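Local coordinates for hypothetical protein MM_2497 (Methanosarcina mazei, PDB 2I5E), which probably catalyses the GTP-dependent guanylylation of 2-phospholactate, an activating step in the biosynthesis of coenzyme F420, at residues 11-16 and 27-32; 112-117 and 157-162. One frame throughout, in Å; residues are numbered along the deposited sequence.

Contact 1 of 2, residues 11-16 and 27-32; sequences KKAGAK and EREEFV. With PEG (di(hydroxyethyl)ether), chain F.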
loop_
_atom_site.group_PDB
_atom_site.type_symbol
_atom_site.label_atom_id
_atom_site.label_comp_id
_atom_site.label_asym_id
_atom_site.label_seq_id
_atom_site.Cartn_x
_atom_site.Cartn_y
_atom_site.Cartn_z
ATOM N N LYS A 11 14.163 -1.633 18.827
ATOM C CA LYS A 11 15.411 -1.082 19.386
ATOM C C LYS A 11 15.345 0.414 19.173
ATOM O O LYS A 11 15.376 0.877 18.013
ATOM C CB LYS A 11 16.650 -1.746 18.707
ATOM C CG LYS A 11 18.063 -1.066 18.847
ATOM C CD LYS A 11 19.190 -2.089 18.378
ATOM C CE LYS A 11 20.669 -1.624 18.187
ATOM N NZ LYS A 11 21.082 -0.721 19.240
ATOM N N LYS A 12 15.228 1.176 20.262
ATOM C CA LYS A 12 15.196 2.601 20.134
ATOM C C LYS A 12 16.504 3.202 19.574
ATOM O O LYS A 12 16.452 4.145 18.786
ATOM C CB LYS A 12 14.782 3.255 21.481
ATOM C CG LYS A 12 14.842 4.756 21.493
ATOM C CD LYS A 12 14.098 5.277 22.673
ATOM C CE LYS A 12 14.503 6.720 22.967
ATOM N NZ LYS A 12 13.337 7.271 23.672
ATOM N N ALA A 13 17.679 2.662 19.951
ATOM C CA ALA A 13 18.946 3.333 19.603
ATOM C C ALA A 13 19.419 3.278 18.164
ATOM O O ALA A 13 19.575 2.204 17.593
ATOM C CB ALA A 13 20.057 2.843 20.504
ATOM N N GLY A 14 19.704 4.452 17.589
ATOM C CA GLY A 14 19.975 4.546 16.150
ATOM C C GLY A 14 18.844 4.087 15.228
ATOM O O GLY A 14 19.097 3.711 14.082
ATOM N N ALA A 15 17.589 4.157 15.694
ATOM C CA ALA A 15 16.484 3.260 15.233
ATOM C C ALA A 15 16.194 3.097 13.750
ATOM O O ALA A 15 15.865 1.921 13.313
ATOM C CB ALA A 15 15.243 3.649 15.919
ATOM N N LYS A 16 16.244 4.237 13.022
ATOM C CA LYS A 16 15.667 4.446 11.647
ATOM C C LYS A 16 16.628 5.328 10.787
ATOM O O LYS A 16 16.306 6.404 10.340
ATOM C CB LYS A 16 14.289 5.146 11.705
ATOM C CG LYS A 16 13.053 4.273 12.114
ATOM C CD LYS A 16 12.755 3.179 11.090
ATOM C CE LYS A 16 11.552 2.281 11.547
ATOM N NZ LYS A 16 11.319 1.419 10.364
ATOM N N GLU A 27 15.647 13.005 16.814
ATOM C CA GLU A 27 14.243 12.980 16.301
ATOM C C GLU A 27 13.787 11.554 15.987
ATOM O O GLU A 27 12.709 11.157 16.374
ATOM C CB GLU A 27 14.058 13.892 15.098
ATOM C CG GLU A 27 14.098 15.326 15.506
ATOM C CD GLU A 27 14.345 16.274 14.351
ATOM O OE1 GLU A 27 13.870 17.401 14.529
ATOM O OE2 GLU A 27 15.019 15.921 13.310
ATOM N N ARG A 28 14.654 10.818 15.277
ATOM C CA ARG A 28 14.445 9.426 15.001
ATOM C C ARG A 28 14.059 8.644 16.230
ATOM O O ARG A 28 13.108 7.928 16.216
ATOM C CB ARG A 28 15.692 8.861 14.344
ATOM C CG ARG A 28 15.767 9.329 12.905
ATOM C CD ARG A 28 17.266 9.361 12.402
ATOM N NE ARG A 28 17.944 8.112 12.801
ATOM C CZ ARG A 28 19.265 7.870 12.772
ATOM N NH1 ARG A 28 20.131 8.818 12.372
ATOM N NH2 ARG A 28 19.712 6.661 13.168
ATOM N N GLU A 29 14.808 8.772 17.325
ATOM C CA GLU A 29 14.569 7.940 18.469
ATOM C C GLU A 29 13.238 8.348 19.068
ATOM O O GLU A 29 12.458 7.505 19.487
ATOM C CB GLU A 29 15.690 8.124 19.513
ATOM C CG GLU A 29 17.035 7.708 19.027
ATOM C CD GLU A 29 17.954 7.379 20.164
ATOM O OE1 GLU A 29 18.952 6.752 19.849
ATOM O OE2 GLU A 29 17.665 7.708 21.352
ATOM N N GLU A 30 12.954 9.638 19.136
ATOM C CA GLU A 30 11.611 10.046 19.672
ATOM C C GLU A 30 10.402 9.559 18.834
ATOM O O GLU A 30 9.439 9.067 19.370
ATOM C CB GLU A 30 11.539 11.557 19.851
ATOM C CG GLU A 30 11.421 11.906 21.316
ATOM C CD GLU A 30 10.006 12.142 21.794
ATOM O OE1 GLU A 30 9.227 11.149 21.999
ATOM O OE2 GLU A 30 9.722 13.376 22.010
ATOM N N PHE A 31 10.485 9.743 17.521
ATOM C CA PHE A 31 9.497 9.298 16.586
ATOM C C PHE A 31 9.199 7.808 16.833
ATOM O O PHE A 31 8.129 7.432 17.193
ATOM C CB PHE A 31 10.054 9.522 15.167
ATOM C CG PHE A 31 9.068 9.258 14.089
ATOM C CD1 PHE A 31 7.747 9.700 14.226
ATOM C CD2 PHE A 31 9.439 8.567 12.942
ATOM C CE1 PHE A 31 6.834 9.452 13.288
ATOM C CE2 PHE A 31 8.509 8.324 11.944
ATOM C CZ PHE A 31 7.218 8.785 12.105
ATOM N N VAL A 32 10.198 6.956 16.659
ATOM C CA VAL A 32 10.103 5.513 16.860
ATOM C C VAL A 32 9.376 5.128 18.184
ATOM O O VAL A 32 8.474 4.295 18.238
ATOM C CB VAL A 32 11.587 5.090 16.755
ATOM C CG1 VAL A 32 12.161 4.391 17.976
ATOM C CG2 VAL A 32 11.957 4.563 15.349
HETATM C C1 PEG F . 12.979 -0.020 16.142
HETATM O O1 PEG F . 13.271 -1.413 15.939
HETATM C C2 PEG F . 12.589 0.488 14.767
HETATM O O2 PEG F . 11.158 0.480 14.642
HETATM C C3 PEG F . 10.727 1.724 15.198
HETATM C C4 PEG F . 9.211 1.846 15.162
HETATM O O4 PEG F . 8.577 2.387 16.314
#
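Ala15 and Lys16 press against Val32 where the loop after strand 5-9 folds back on helix 25-45 in a protein of the GT-A clan. The loop holds a type II beta turn from Lys12 to Ala15, and Gly14 takes its third position, where the positive phi suits a residue without a side chain. The apolar part is tight. Ala15 CB lies 3.5 Å from Val32 CG2, and Lys16 CG is placed 3.4 Å from the same methyl, though the exact closeness is doubtful, the Val32 rotamer being strained. Alanine suits the place because its one methyl reaches Val32 without pushing the loop off the helix. Lys16 then bends at chi2 (-65°), which turns CD from the helix, and NZ forms salt bridges to Asp97 and Asp173. A diethylene glycol, probably from the crystallisation liquor, lies beside Val32 and Lys16 CE and accepts a weak bond from Lys11 N.

The exposed turn is held more loosely, by two weak hydrogen bonds with successive helix residues, one running each way. Gly14 N donates to Glu29 OE1 at 3.3 Å, while Glu29 OE2 bonds to Tyr59. A glutamate suits this place: its chain is extended beyond CG, and its two oxygens serve separate partners. Lys12 crosses Glu29 at about a right angle, its CE 3.7 Å from Glu29 OE2. The ammonium continues to a salt bridge with Glu33, so the lysine's aliphatic part packs and its charge is met one helical turn further on.

Arg28 is long enough to skirt the turn, its chain bent at chi3 (46°), which swings NE round toward the loop. Its NH2 meets Gly14 O 3.1 Å away, in the guanidinium plane and at its edge, a weak, bent bond with an N-H...O angle of 138°.

Contact 2 of 2, residues 112-117 and 157-162; sequences TEKDVC and GQDFEI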
loop_
_atom_site.group_PDB
_atom_site.type_symbol
_atom_site.label_atom_id
_atom_site.label_comp_id
_atom_site.label_asym_id
_atom_site.label_seq_id
_atom_site.Cartn_x
_atom_site.Cartn_y
_atom_site.Cartn_z
ATOM N N THR A 112 -7.582 -15.022 10.819
ATOM C CA THR A 112 -7.450 -15.648 9.532
ATOM C C THR A 112 -7.937 -17.069 9.624
ATOM O O THR A 112 -7.923 -17.685 10.700
ATOM C CB THR A 112 -6.031 -15.676 9.019
ATOM O OG1 THR A 112 -6.033 -16.233 7.690
ATOM C CG2 THR A 112 -5.106 -16.442 9.955
ATOM N N GLU A 113 -8.359 -17.605 8.491
ATOM C CA GLU A 113 -8.866 -18.930 8.502
ATOM C C GLU A 113 -7.733 -19.817 8.036
ATOM O O GLU A 113 -7.823 -21.029 8.238
ATOM C CB GLU A 113 -10.168 -19.044 7.697
ATOM C CG GLU A 113 -11.403 -18.863 8.613
ATOM C CD GLU A 113 -12.699 -18.465 7.870
ATOM O OE1 GLU A 113 -12.735 -18.501 6.597
ATOM O OE2 GLU A 113 -13.700 -18.139 8.569
ATOM N N LYS A 114 -6.647 -19.201 7.521
ATOM C CA LYS A 114 -5.426 -19.970 7.138
ATOM C C LYS A 114 -4.474 -20.243 8.315
ATOM O O LYS A 114 -4.625 -19.664 9.386
ATOM C CB LYS A 114 -4.607 -19.303 6.003
ATOM C CG LYS A 114 -5.395 -19.024 4.704
ATOM C CD LYS A 114 -5.914 -20.337 4.126
ATOM C CE LYS A 114 -7.032 -20.134 3.111
ATOM N NZ LYS A 114 -6.523 -20.518 1.768
ATOM N N ASP A 115 -3.470 -21.073 8.057
ATOM C CA ASP A 115 -2.415 -21.376 8.988
ATOM C C ASP A 115 -1.509 -20.203 9.313
ATOM O O ASP A 115 -1.020 -20.093 10.471
ATOM C CB ASP A 115 -1.572 -22.470 8.409
ATOM C CG ASP A 115 -2.306 -23.783 8.351
ATOM O OD1 ASP A 115 -3.298 -23.986 9.092
ATOM O OD2 ASP A 115 -1.903 -24.595 7.514
ATOM N N VAL A 116 -1.202 -19.377 8.295
ATOM C CA VAL A 116 -0.447 -18.110 8.533
ATOM C C VAL A 116 -1.096 -16.927 7.894
ATOM O O VAL A 116 -1.806 -17.066 6.888
ATOM C CB VAL A 116 1.122 -18.238 8.457
ATOM C CG1 VAL A 116 1.634 -19.687 8.180
ATOM C CG2 VAL A 116 1.866 -17.075 7.685
ATOM N N CYS A 117 -1.068 -15.771 8.561
ATOM C CA CYS A 117 -1.487 -14.579 7.817
ATOM C C CYS A 117 -0.319 -13.652 7.718
ATOM O O CYS A 117 0.421 -13.394 8.693
ATOM C CB CYS A 117 -2.665 -13.895 8.440
ATOM S SG CYS A 117 -3.281 -12.493 7.536
ATOM N N GLY A 157 3.724 -27.129 4.455
ATOM C CA GLY A 157 2.431 -27.822 4.466
ATOM C C GLY A 157 1.297 -26.886 4.762
ATOM O O GLY A 157 0.123 -27.180 4.460
ATOM N N GLN A 158 1.674 -25.717 5.252
ATOM C CA GLN A 158 0.764 -24.739 5.768
ATOM C C GLN A 158 0.286 -23.713 4.724
ATOM O O GLN A 158 1.062 -23.239 3.886
ATOM C CB GLN A 158 1.469 -24.071 6.909
ATOM C CG GLN A 158 1.780 -25.117 8.038
ATOM C CD GLN A 158 2.060 -24.394 9.268
ATOM O OE1 GLN A 158 1.129 -23.976 10.003
ATOM N NE2 GLN A 158 3.337 -24.116 9.474
ATOM N N ASP A 159 -1.004 -23.427 4.744
ATOM C CA ASP A 159 -1.551 -22.450 3.813
ATOM C C ASP A 159 -1.446 -20.997 4.438
ATOM O O ASP A 159 -1.184 -20.832 5.660
ATOM C CB ASP A 159 -2.970 -22.918 3.354
ATOM C CG ASP A 159 -3.979 -23.021 4.509
ATOM O OD1 ASP A 159 -3.647 -22.572 5.651
ATOM O OD2 ASP A 159 -5.149 -23.503 4.258
ATOM N N PHE A 160 -1.562 -19.950 3.625
ATOM C CA PHE A 160 -1.306 -18.602 4.133
ATOM C C PHE A 160 -2.337 -17.725 3.468
ATOM O O PHE A 160 -2.738 -18.017 2.339
ATOM C CB PHE A 160 0.138 -18.094 3.890
ATOM C CG PHE A 160 0.573 -18.098 2.429
ATOM C CD1 PHE A 160 0.228 -17.022 1.569
ATOM C CD2 PHE A 160 1.347 -19.155 1.906
ATOM C CE1 PHE A 160 0.599 -16.994 0.210
ATOM C CE2 PHE A 160 1.713 -19.132 0.560
ATOM C CZ PHE A 160 1.337 -18.017 -0.284
ATOM N N GLU A 161 -2.816 -16.732 4.209
ATOM C CA GLU A 161 -3.526 -15.631 3.711
ATOM C C GLU A 161 -2.579 -14.426 3.592
ATOM O O GLU A 161 -1.888 -14.108 4.550
ATOM C CB GLU A 161 -4.558 -15.263 4.744
ATOM C CG GLU A 161 -5.618 -14.444 4.131
ATOM C CD GLU A 161 -6.550 -13.852 5.115
ATOM O OE1 GLU A 161 -6.798 -14.452 6.175
ATOM O OE2 GLU A 161 -6.979 -12.717 4.847
ATOM N N ILE A 162 -2.622 -13.719 2.438
ATOM C CA ILE A 162 -2.035 -12.370 2.235
ATOM C C ILE A 162 -3.083 -11.367 2.659
ATOM O O ILE A 162 -4.129 -11.270 2.019
ATOM C CB ILE A 162 -1.692 -12.063 0.741
ATOM C CG1 ILE A 162 -0.742 -13.139 0.148
ATOM C CG2 ILE A 162 -1.074 -10.625 0.592
ATOM C CD1 ILE A 162 0.458 -13.315 0.942
HETATM O O HOH W 1 1.241 -21.879 11.403
#
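Asp115 and Asp159 cross at about a right angle, their carboxylate planes 44° apart, and each carboxylate takes the backbone N-H of the other residue. Asp115 N points nearly down the C-O bond of Asp159 OD1 (2.8 Å), whereas Asp159 N meets Asp115 OD2 from above the carboxylate plane (3.1 Å). The price is that Asp115 OD2 and Asp159 OD1 lie 3.3 Å apart, and the like charges may raise the proton affinity of one of them. Lys114, also crossing Asp159 at about a right angle, brings CD to 3.3 Å from Asp159 OD2; its ammonium stays beyond salt-bridge distance but would probably still ease that repulsion. An alanine in place of Asp159 would probably leave Asp115 N without this carboxylate acceptor and Lys114 without the acid beside its chain.

The reciprocal pair precedes a short parallel ladder, in which strand 160-162 adds to strand 116-120 as the outermost strand of the mixed sheet within this chain. Val116 N donates to Asp159 O, and Glu161 N to Val116 O at 2.9 Å. Glu161, on the face that also bears Cys117, runs past Thr112 of the preceding loop in the opposite direction. Thr112 OG1, anti to its backbone N (chi1 -176°), donates to Glu161 OE1, modelled at a very short 2.5 Å whose exact length is doubtful, and accepts from Lys114 N, making an ST turn. Beside Asp115, a water donates to both Asp115 O and Gln158 OE1, the latter also bonded to Asn133.

In the fold
Contact 1 and contact 2 lie on opposite sides of the chain's centre, their own centres 32 Å apart and their nearest atoms about 18 Å apart. The mixed sheet joins them: strand 5-9, which leads into the loop of contact 1, is an inner strand, and contact 2 closes the edge at strand 160-162. Contact 1 is probably the nearer to the active site: the side chain of Lys16 is about 6 Å from a bound Tris, probably from the crystallisation liquor but possibly marking a pocket, and the loop after the first strand contributes to nucleotide binding in related GT-A enzymes. At contact 2 the end of strand 160-162 reaches the second subunit, where Ile162 packs on Met167 of that chain.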